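Local coordinates for protein mandelate racemase / muconate lactonizing enzyme (Burkholderia pseudomallei, PDB 2POD) that is of unknown specific function but belongs to the mandelate racemase / muconate lactonizing enzyme group of the enolase superfamily, and may act as a lyase, at residues Glu9-Glu14 / Leu392-Arg397; Leu19-Val24 / Thr31-Thr36. All blocks are in the same frame, centred on the assembly; numbering follows the deposited sequence.

Contact 1 (Glu9-Glu14 / Leu392-Arg397)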
ATOM      1  N   GLU B   9      50.003  -0.382  -6.243  1.00 47.99           N
ATOM      2  CA  GLU B   9      50.513  -1.621  -6.827  1.00 50.69           C
ATOM      3  C   GLU B   9      49.433  -2.687  -6.804  1.00 48.30           C
ATOM      4  O   GLU B   9      48.841  -2.927  -5.761  1.00 50.07           O
ATOM      5  CB  GLU B   9      51.697  -2.139  -6.006  1.00 49.50           C
ATOM      6  CG  GLU B   9      53.038  -1.575  -6.384  1.00 62.36           C
ATOM      7  CD  GLU B   9      54.187  -2.400  -5.826  1.00 72.04           C
ATOM      8  OE1 GLU B   9      54.858  -3.093  -6.621  1.00 63.38           O
ATOM      9  OE2 GLU B   9      54.412  -2.360  -4.593  1.00 68.36           O
ATOM     10  N   THR B  10      49.199  -3.350  -7.932  1.00 48.70           N
ATOM     11  CA  THR B  10      48.369  -4.559  -7.933  1.00 49.97           C
ATOM     12  C   THR B  10      49.192  -5.830  -8.096  1.00 51.24           C
ATOM     13  O   THR B  10      50.177  -5.858  -8.836  1.00 50.13           O
ATOM     14  CB  THR B  10      47.264  -4.517  -9.003  1.00 48.66           C
ATOM     15  OG1 THR B  10      47.857  -4.329 -10.294  1.00 47.38           O
ATOM     16  CG2 THR B  10      46.277  -3.384  -8.715  1.00 54.28           C
ATOM     17  N   LEU B  11      48.783  -6.877  -7.387  1.00 49.08           N
ATOM     18  CA  LEU B  11      49.491  -8.142  -7.395  1.00 49.33           C
ATOM     19  C   LEU B  11      48.511  -9.241  -7.776  1.00 51.79           C
ATOM     20  O   LEU B  11      47.514  -9.456  -7.080  1.00 52.90           O
ATOM     21  CB  LEU B  11      50.072  -8.448  -6.005  1.00 53.77           C
ATOM     22  CG  LEU B  11      50.945  -7.527  -5.134  1.00 55.44           C
ATOM     23  CD1 LEU B  11      51.798  -8.417  -4.254  1.00 57.13           C
ATOM     24  CD2 LEU B  11      51.842  -6.559  -5.895  1.00 61.39           C
ATOM     25  N   ARG B  12      48.799  -9.936  -8.874  1.00 51.91           N
ATOM     26  CA  ARG B  12      47.983 -11.067  -9.313  1.00 52.44           C
ATOM     27  C   ARG B  12      48.760 -12.387  -9.293  1.00 53.01           C
ATOM     28  O   ARG B  12      49.524 -12.675 -10.217  1.00 57.19           O
ATOM     29  CB  ARG B  12      47.435 -10.820 -10.717  1.00 55.28           C
ATOM     30  CG  ARG B  12      46.309  -9.808 -10.803  1.00 57.70           C
ATOM     31  CD  ARG B  12      45.549  -9.927 -12.124  1.00 55.07           C
ATOM     32  NE  ARG B  12      46.340  -9.466 -13.264  1.00 52.73           N
ATOM     33  CZ  ARG B  12      46.929 -10.265 -14.151  1.00 55.16           C
ATOM     34  NH1 ARG B  12      47.629  -9.745 -15.148  1.00 53.12           N
ATOM     35  NH2 ARG B  12      46.822 -11.582 -14.045  1.00 49.32           N
ATOM     36  N   PRO B  13      48.558 -13.205  -8.247  1.00 52.04           N
ATOM     37  CA  PRO B  13      49.255 -14.493  -8.217  1.00 51.96           C
ATOM     38  C   PRO B  13      48.564 -15.530  -9.096  1.00 54.00           C
ATOM     39  O   PRO B  13      47.365 -15.756  -8.942  1.00 55.60           O
ATOM     40  CB  PRO B  13      49.193 -14.899  -6.740  1.00 51.46           C
ATOM     41  CG  PRO B  13      48.053 -14.111  -6.143  1.00 49.31           C
ATOM     42  CD  PRO B  13      47.683 -12.998  -7.076  1.00 49.75           C
ATOM     43  N   GLU B  14      49.300 -16.149 -10.018  1.00 55.40           N
ATOM     44  CA  GLU B  14      48.670 -17.104 -10.941  1.00 55.68           C
ATOM     45  C   GLU B  14      48.286 -18.456 -10.347  1.00 53.55           C
ATOM     46  O   GLU B  14      47.502 -19.199 -10.945  1.00 58.21           O
ATOM     47  CB  GLU B  14      49.424 -17.260 -12.265  1.00 58.72           C
ATOM     48  CG  GLU B  14      50.929 -17.198 -12.189  1.00 62.15           C
ATOM     49  CD  GLU B  14      51.579 -17.506 -13.526  1.00 70.95           C
ATOM     50  OE1 GLU B  14      51.466 -16.675 -14.459  1.00 64.19           O
ATOM     51  OE2 GLU B  14      52.193 -18.588 -13.642  1.00 65.98           O
ATOM     52  N   LEU B 392      55.717 -17.146  -4.860  1.00 73.12           N
ATOM     53  CA  LEU B 392      54.577 -17.158  -5.768  1.00 69.11           C
ATOM     54  C   LEU B 392      54.936 -16.442  -7.061  1.00 65.22           C
ATOM     55  O   LEU B 392      55.659 -15.443  -7.047  1.00 64.68           O
ATOM     56  CB  LEU B 392      53.383 -16.459  -5.111  1.00 71.39           C
ATOM     57  CG  LEU B 392      52.302 -17.262  -4.382  1.00 71.88           C
ATOM     58  CD1 LEU B 392      52.831 -18.118  -3.227  1.00 79.28           C
ATOM     59  CD2 LEU B 392      51.216 -16.323  -3.898  1.00 70.99           C
ATOM     60  N   THR B 393      54.433 -16.958  -8.178  1.00 63.78           N
ATOM     61  CA  THR B 393      54.512 -16.252  -9.456  1.00 62.84           C
ATOM     62  C   THR B 393      53.452 -15.152  -9.517  1.00 60.76           C
ATOM     63  O   THR B 393      52.264 -15.432  -9.652  1.00 61.33           O
ATOM     64  CB  THR B 393      54.318 -17.210 -10.644  1.00 62.83           C
ATOM     65  OG1 THR B 393      54.890 -18.486 -10.339  1.00 64.69           O
ATOM     66  CG2 THR B 393      54.948 -16.634 -11.908  1.00 61.60           C
ATOM     67  N   ILE B 394      53.891 -13.901  -9.408  1.00 58.61           N
ATOM     68  CA  ILE B 394      52.980 -12.782  -9.212  1.00 55.52           C
ATOM     69  C   ILE B 394      53.130 -11.761 -10.344  1.00 56.13           C
ATOM     70  O   ILE B 394      54.197 -11.159 -10.529  1.00 56.47           O
ATOM     71  CB  ILE B 394      53.173 -12.124  -7.813  1.00 55.77           C
ATOM     72  CG1 ILE B 394      52.671 -13.061  -6.710  1.00 58.38           C
ATOM     73  CG2 ILE B 394      52.428 -10.791  -7.722  1.00 60.87           C
ATOM     74  CD1 ILE B 394      53.093 -12.664  -5.303  1.00 55.98           C
ATOM     75  N   ALA B 395      52.058 -11.576 -11.105  1.00 54.63           N
ATOM     76  CA  ALA B 395      52.022 -10.526 -12.111  1.00 58.32           C
ATOM     77  C   ALA B 395      51.750  -9.178 -11.444  1.00 60.53           C
ATOM     78  O   ALA B 395      50.671  -8.952 -10.889  1.00 63.83           O
ATOM     79  CB  ALA B 395      50.974 -10.838 -13.170  1.00 60.45           C
ATOM     80  N   VAL B 396      52.741  -8.296 -11.483  1.00 59.18           N
ATOM     81  CA  VAL B 396      52.619  -6.983 -10.864  1.00 59.58           C
ATOM     82  C   VAL B 396      52.303  -5.896 -11.884  1.00 58.64           C
ATOM     83  O   VAL B 396      52.660  -6.004 -13.056  1.00 61.48           O
ATOM     84  CB  VAL B 396      53.870  -6.588 -10.028  1.00 60.81           C
ATOM     85  CG1 VAL B 396      54.032  -7.513  -8.840  1.00 54.98           C
ATOM     86  CG2 VAL B 396      55.139  -6.567 -10.889  1.00 68.52           C
ATOM     87  N   ARG B 397      51.616  -4.860 -11.423  1.00 57.51           N
ATOM     88  CA  ARG B 397      51.417  -3.648 -12.202  1.00 56.16           C
ATOM     89  C   ARG B 397      51.457  -2.456 -11.248  1.00 55.66           C
ATOM     90  O   ARG B 397      51.092  -2.575 -10.078  1.00 52.65           O
ATOM     91  CB  ARG B 397      50.092  -3.720 -12.976  1.00 57.23           C
ATOM     92  CG  ARG B 397      49.929  -2.669 -14.078  1.00 66.06           C
ATOM     93  CD  ARG B 397      49.666  -3.300 -15.440  1.00 61.58           C
ATOM     94  NE  ARG B 397      48.244  -3.519 -15.701  1.00 59.24           N
ATOM     95  CZ  ARG B 397      47.414  -2.614 -16.218  1.00 56.15           C
ATOM     96  NH1 ARG B 397      46.142  -2.930 -16.416  1.00 65.51           N
ATOM     97  NH2 ARG B 397      47.840  -1.396 -16.532  1.00 43.19           N
TER

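Contact 2 (Leu19-Val24 / Thr31-Thr36)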
ATOM      1  N   LEU B  19      42.303 -14.070  -7.164  1.00 48.56           N
ATOM      2  CA  LEU B  19      42.731 -13.209  -6.072  1.00 46.62           C
ATOM      3  C   LEU B  19      43.434 -11.962  -6.582  1.00 45.45           C
ATOM      4  O   LEU B  19      44.244 -12.023  -7.507  1.00 45.27           O
ATOM      5  CB  LEU B  19      43.649 -13.988  -5.130  1.00 50.36           C
ATOM      6  CG  LEU B  19      44.165 -13.427  -3.804  1.00 53.21           C
ATOM      7  CD1 LEU B  19      43.044 -13.168  -2.813  1.00 53.30           C
ATOM      8  CD2 LEU B  19      45.125 -14.446  -3.239  1.00 58.50           C
ATOM      9  N   LEU B  20      43.117 -10.823  -5.976  1.00 42.95           N
ATOM     10  CA  LEU B  20      43.846  -9.600  -6.259  1.00 41.92           C
ATOM     11  C   LEU B  20      44.258  -8.914  -4.965  1.00 43.00           C
ATOM     12  O   LEU B  20      43.417  -8.643  -4.116  1.00 50.06           O
ATOM     13  CB  LEU B  20      43.021  -8.669  -7.150  1.00 36.49           C
ATOM     14  CG  LEU B  20      43.569  -7.274  -7.461  1.00 38.16           C
ATOM     15  CD1 LEU B  20      44.780  -7.360  -8.374  1.00 34.22           C
ATOM     16  CD2 LEU B  20      42.491  -6.413  -8.104  1.00 34.10           C
ATOM     17  N   TRP B  21      45.555  -8.651  -4.819  1.00 40.91           N
ATOM     18  CA  TRP B  21      46.040  -7.735  -3.796  1.00 44.67           C
ATOM     19  C   TRP B  21      46.306  -6.357  -4.358  1.00 44.28           C
ATOM     20  O   TRP B  21      46.643  -6.216  -5.528  1.00 45.64           O
ATOM     21  CB  TRP B  21      47.290  -8.277  -3.123  1.00 49.10           C
ATOM     22  CG  TRP B  21      47.019  -9.467  -2.287  1.00 46.30           C
ATOM     23  CD1 TRP B  21      46.107  -9.570  -1.283  1.00 47.63           C
ATOM     24  CD2 TRP B  21      47.666 -10.737  -2.378  1.00 50.11           C
ATOM     25  NE1 TRP B  21      46.142 -10.830  -0.736  1.00 52.53           N
ATOM     26  CE2 TRP B  21      47.093 -11.568  -1.391  1.00 54.72           C
ATOM     27  CE3 TRP B  21      48.676 -11.255  -3.197  1.00 49.15           C
ATOM     28  CZ2 TRP B  21      47.505 -12.892  -1.192  1.00 59.28           C
ATOM     29  CZ3 TRP B  21      49.082 -12.575  -3.003  1.00 55.44           C
ATOM     30  CH2 TRP B  21      48.490 -13.379  -2.012  1.00 51.36           C
ATOM     31  N   VAL B  22      46.104  -5.341  -3.521  1.00 44.37           N
ATOM     32  CA  VAL B  22      46.438  -3.959  -3.861  1.00 44.06           C
ATOM     33  C   VAL B  22      47.262  -3.354  -2.728  1.00 44.86           C
ATOM     34  O   VAL B  22      46.956  -3.563  -1.552  1.00 44.55           O
ATOM     35  CB  VAL B  22      45.176  -3.078  -4.105  1.00 45.16           C
ATOM     36  CG1 VAL B  22      45.574  -1.724  -4.684  1.00 39.78           C
ATOM     37  CG2 VAL B  22      44.220  -3.758  -5.050  1.00 48.88           C
ATOM     38  N   LEU B  23      48.312  -2.622  -3.095  1.00 45.85           N
ATOM     39  CA  LEU B  23      49.176  -1.934  -2.143  1.00 47.57           C
ATOM     40  C   LEU B  23      49.179  -0.448  -2.441  1.00 47.63           C
ATOM     41  O   LEU B  23      49.427  -0.046  -3.576  1.00 45.22           O
ATOM     42  CB  LEU B  23      50.606  -2.471  -2.224  1.00 46.37           C
ATOM     43  CG  LEU B  23      50.887  -3.868  -1.668  1.00 43.88           C
ATOM     44  CD1 LEU B  23      52.239  -4.356  -2.159  1.00 41.17           C
ATOM     45  CD2 LEU B  23      50.844  -3.881  -0.153  1.00 42.57           C
ATOM     46  N   VAL B  24      48.900   0.362  -1.421  1.00 48.64           N
ATOM     47  CA  VAL B  24      48.857   1.817  -1.579  1.00 48.40           C
ATOM     48  C   VAL B  24      50.007   2.447  -0.798  1.00 50.35           C
ATOM     49  O   VAL B  24      50.063   2.343   0.427  1.00 52.56           O
ATOM     50  CB  VAL B  24      47.486   2.408  -1.124  1.00 49.04           C
ATOM     51  CG1 VAL B  24      47.493   3.936  -1.186  1.00 40.37           C
ATOM     52  CG2 VAL B  24      46.353   1.849  -1.976  1.00 46.36           C
ATOM     53  N   THR B  31      52.489   1.875   3.976  1.00 57.30           N
ATOM     54  CA  THR B  31      51.787   1.160   2.918  1.00 56.20           C
ATOM     55  C   THR B  31      50.576   0.406   3.456  1.00 53.52           C
ATOM     56  O   THR B  31      50.638  -0.208   4.534  1.00 48.46           O
ATOM     57  CB  THR B  31      52.705   0.212   2.084  1.00 57.80           C
ATOM     58  OG1 THR B  31      52.418  -1.157   2.400  1.00 64.98           O
ATOM     59  CG2 THR B  31      54.191   0.500   2.307  1.00 53.10           C
ATOM     60  N   GLY B  32      49.477   0.471   2.702  1.00 48.42           N
ATOM     61  CA  GLY B  32      48.237  -0.206   3.079  1.00 40.97           C
ATOM     62  C   GLY B  32      47.955  -1.395   2.193  1.00 35.31           C
ATOM     63  O   GLY B  32      48.279  -1.383   1.011  1.00 41.36           O
ATOM     64  N   LEU B  33      47.346  -2.423   2.764  1.00 40.22           N
ATOM     65  CA  LEU B  33      47.033  -3.646   2.023  1.00 41.23           C
ATOM     66  C   LEU B  33      45.532  -3.793   1.780  1.00 44.38           C
ATOM     67  O   LEU B  33      44.735  -3.825   2.722  1.00 40.73           O
ATOM     68  CB  LEU B  33      47.537  -4.872   2.774  1.00 36.58           C
ATOM     69  CG  LEU B  33      48.287  -5.976   2.030  1.00 50.15           C
ATOM     70  CD1 LEU B  33      48.273  -7.233   2.879  1.00 35.40           C
ATOM     71  CD2 LEU B  33      47.795  -6.260   0.595  1.00 39.20           C
ATOM     72  N   GLY B  34      45.165  -3.889   0.506  1.00 45.22           N
ATOM     73  CA  GLY B  34      43.814  -4.248   0.108  1.00 46.12           C
ATOM     74  C   GLY B  34      43.734  -5.582  -0.602  1.00 45.81           C
ATOM     75  O   GLY B  34      44.754  -6.155  -1.011  1.00 45.12           O
ATOM     76  N   GLU B  35      42.509  -6.073  -0.750  1.00 41.52           N
ATOM     77  CA  GLU B  35      42.255  -7.343  -1.417  1.00 43.89           C
ATOM     78  C   GLU B  35      40.870  -7.335  -2.051  1.00 44.55           C
ATOM     79  O   GLU B  35      39.954  -6.714  -1.515  1.00 44.03           O
ATOM     80  CB  GLU B  35      42.333  -8.475  -0.403  1.00 43.09           C
ATOM     81  CG  GLU B  35      42.551  -9.849  -0.975  1.00 40.68           C
ATOM     82  CD  GLU B  35      42.526 -10.903   0.099  1.00 52.41           C
ATOM     83  OE1 GLU B  35      41.449 -11.130   0.674  1.00 59.19           O
ATOM     84  OE2 GLU B  35      43.585 -11.489   0.391  1.00 55.36           O
ATOM     85  N   THR B  36      40.724  -8.033  -3.177  1.00 43.45           N
ATOM     86  CA  THR B  36      39.415  -8.489  -3.650  1.00 43.68           C
ATOM     87  C   THR B  36      39.477  -9.809  -4.424  1.00 47.97           C
ATOM     88  O   THR B  36      40.556 -10.264  -4.800  1.00 54.20           O
ATOM     89  CB  THR B  36      38.687  -7.410  -4.487  1.00 40.72           C
ATOM     90  OG1 THR B  36      37.343  -7.834  -4.745  1.00 44.90           O
ATOM     91  CG2 THR B  36      39.408  -7.147  -5.799  1.00 29.77           C
TER

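Contact 1 (Glu9-Glu14 / Leu392-Arg397)
Arg12 and Ala395 form a hydrogen-bonded pair of an antiparallel sheet, joining strand 5-13 to strand 394-400. Arg12 N gives a bond to Ala395 O at 2.9 Å. In return, Ala395 N bonds to Arg12 O. Thr10 and Arg397 make a second such pair. Beyond the strands, Glu14 N bonds to Thr393 O at 3.1 Å.

The Arg12 side chain starts with CB against Ala395 O, at 3.7 Å. It packs on Leu20, Ala40 and Cys41. The bend at chi3 (-71°) sets NE, which forms a salt bridge with Glu44 of helix 40-55. NH1 ends 4.0 Å from Ala395 CB, which lies over one guanidinium face toward its rim. On the same face of the sheet, Thr10 OG1 touches Arg397 CB at 3.5 Å and hydrogen-bonds to Glu44 and His48.

On the other face the contacts across the pair are apolar. Leu11 CB meets Ile394 CG2 at 3.7 Å, and Leu11 CD2 lies beside Val396 CG1. Arg389 of helix 388-391 packs on Leu11 and Val396. Pro13 CB touches both Leu392 CD2, at 3.8 Å, and Ile394 CG1. Pro13 sits in a non-hydrogen-bonded pair, where its lack of an N-H costs the pairing nothing. Strand 394-400 thus forms an edge of the N-terminal domain's antiparallel sheet, as in the enolase superfamily fold. Glu44 receives both Arg12 NE and a hydrogen bond with Thr10 OG1, probably balancing the Arg12 charge.

Contact 2 (Leu19-Val24 / Thr31-Thr36)
Trp21 and Glu35 lie side by side on one face of the hairpin formed by strands 19-26 and 31-37. Trp21 NE1 donates to the anti lone pair of Glu35 OE2 at 2.9 Å. The bond is bent, 138° at the hydrogen, and OE2 is at the indole edge, tilted 25° from its plane. Glu35 CG is anti to its backbone N (chi1 -160°) and packs 3.6 Å from Trp21 CD1. Leu19 CD1 touches Glu35 OE2 at 3.7 Å, while its CD2 sits over one face of the indole, toward the rim. Further along, Leu33 CD2 meets Leu23 CD2 at 3.9 Å.

The backbone sets this spacing. Three hydrogen-bonded pairs, Leu20 with Thr36, Val22 with Gly34 and Val24 with Gly32, hold the strands antiparallel. Gly34 N to Val22 O is short, 2.7 Å, and nearly straight. On the other face, Leu20 CD2 meets Thr36 CG2 at 3.9 Å. Val22 and Val24 pack there on helix 81-101.

Outside the hairpin, the backbone N of Val328 and of Val329 bond to the two oxygens of Glu35, and Thr36 OG1 bonds to Ser297 O. The buried carboxylate therefore has three N-H donors. These would favour its charged form and tie the hairpin to the barrel domain.

How the contacts relate
From the N terminus, strand 5-13 comes first and leads through a short connection into strand 19-26. Contact 2 then closes a short hairpin, with six residues between its segments. Contact 1 closes only near the C terminus, after the whole barrel domain, so its long loop encloses contact 2. The two are neighbours in one antiparallel sheet, ordered 31-37, 19-26, 5-13, 394-400, with centres about 11 Å apart. Strands 5-13 and 19-26 join them: Glu9 O probably bonds to Leu23 N at 2.7 Å, and Leu11 N to Trp21 O. The C-terminal strand thereby completes the N-terminal domain's sheet, as the chain returns from the barrel.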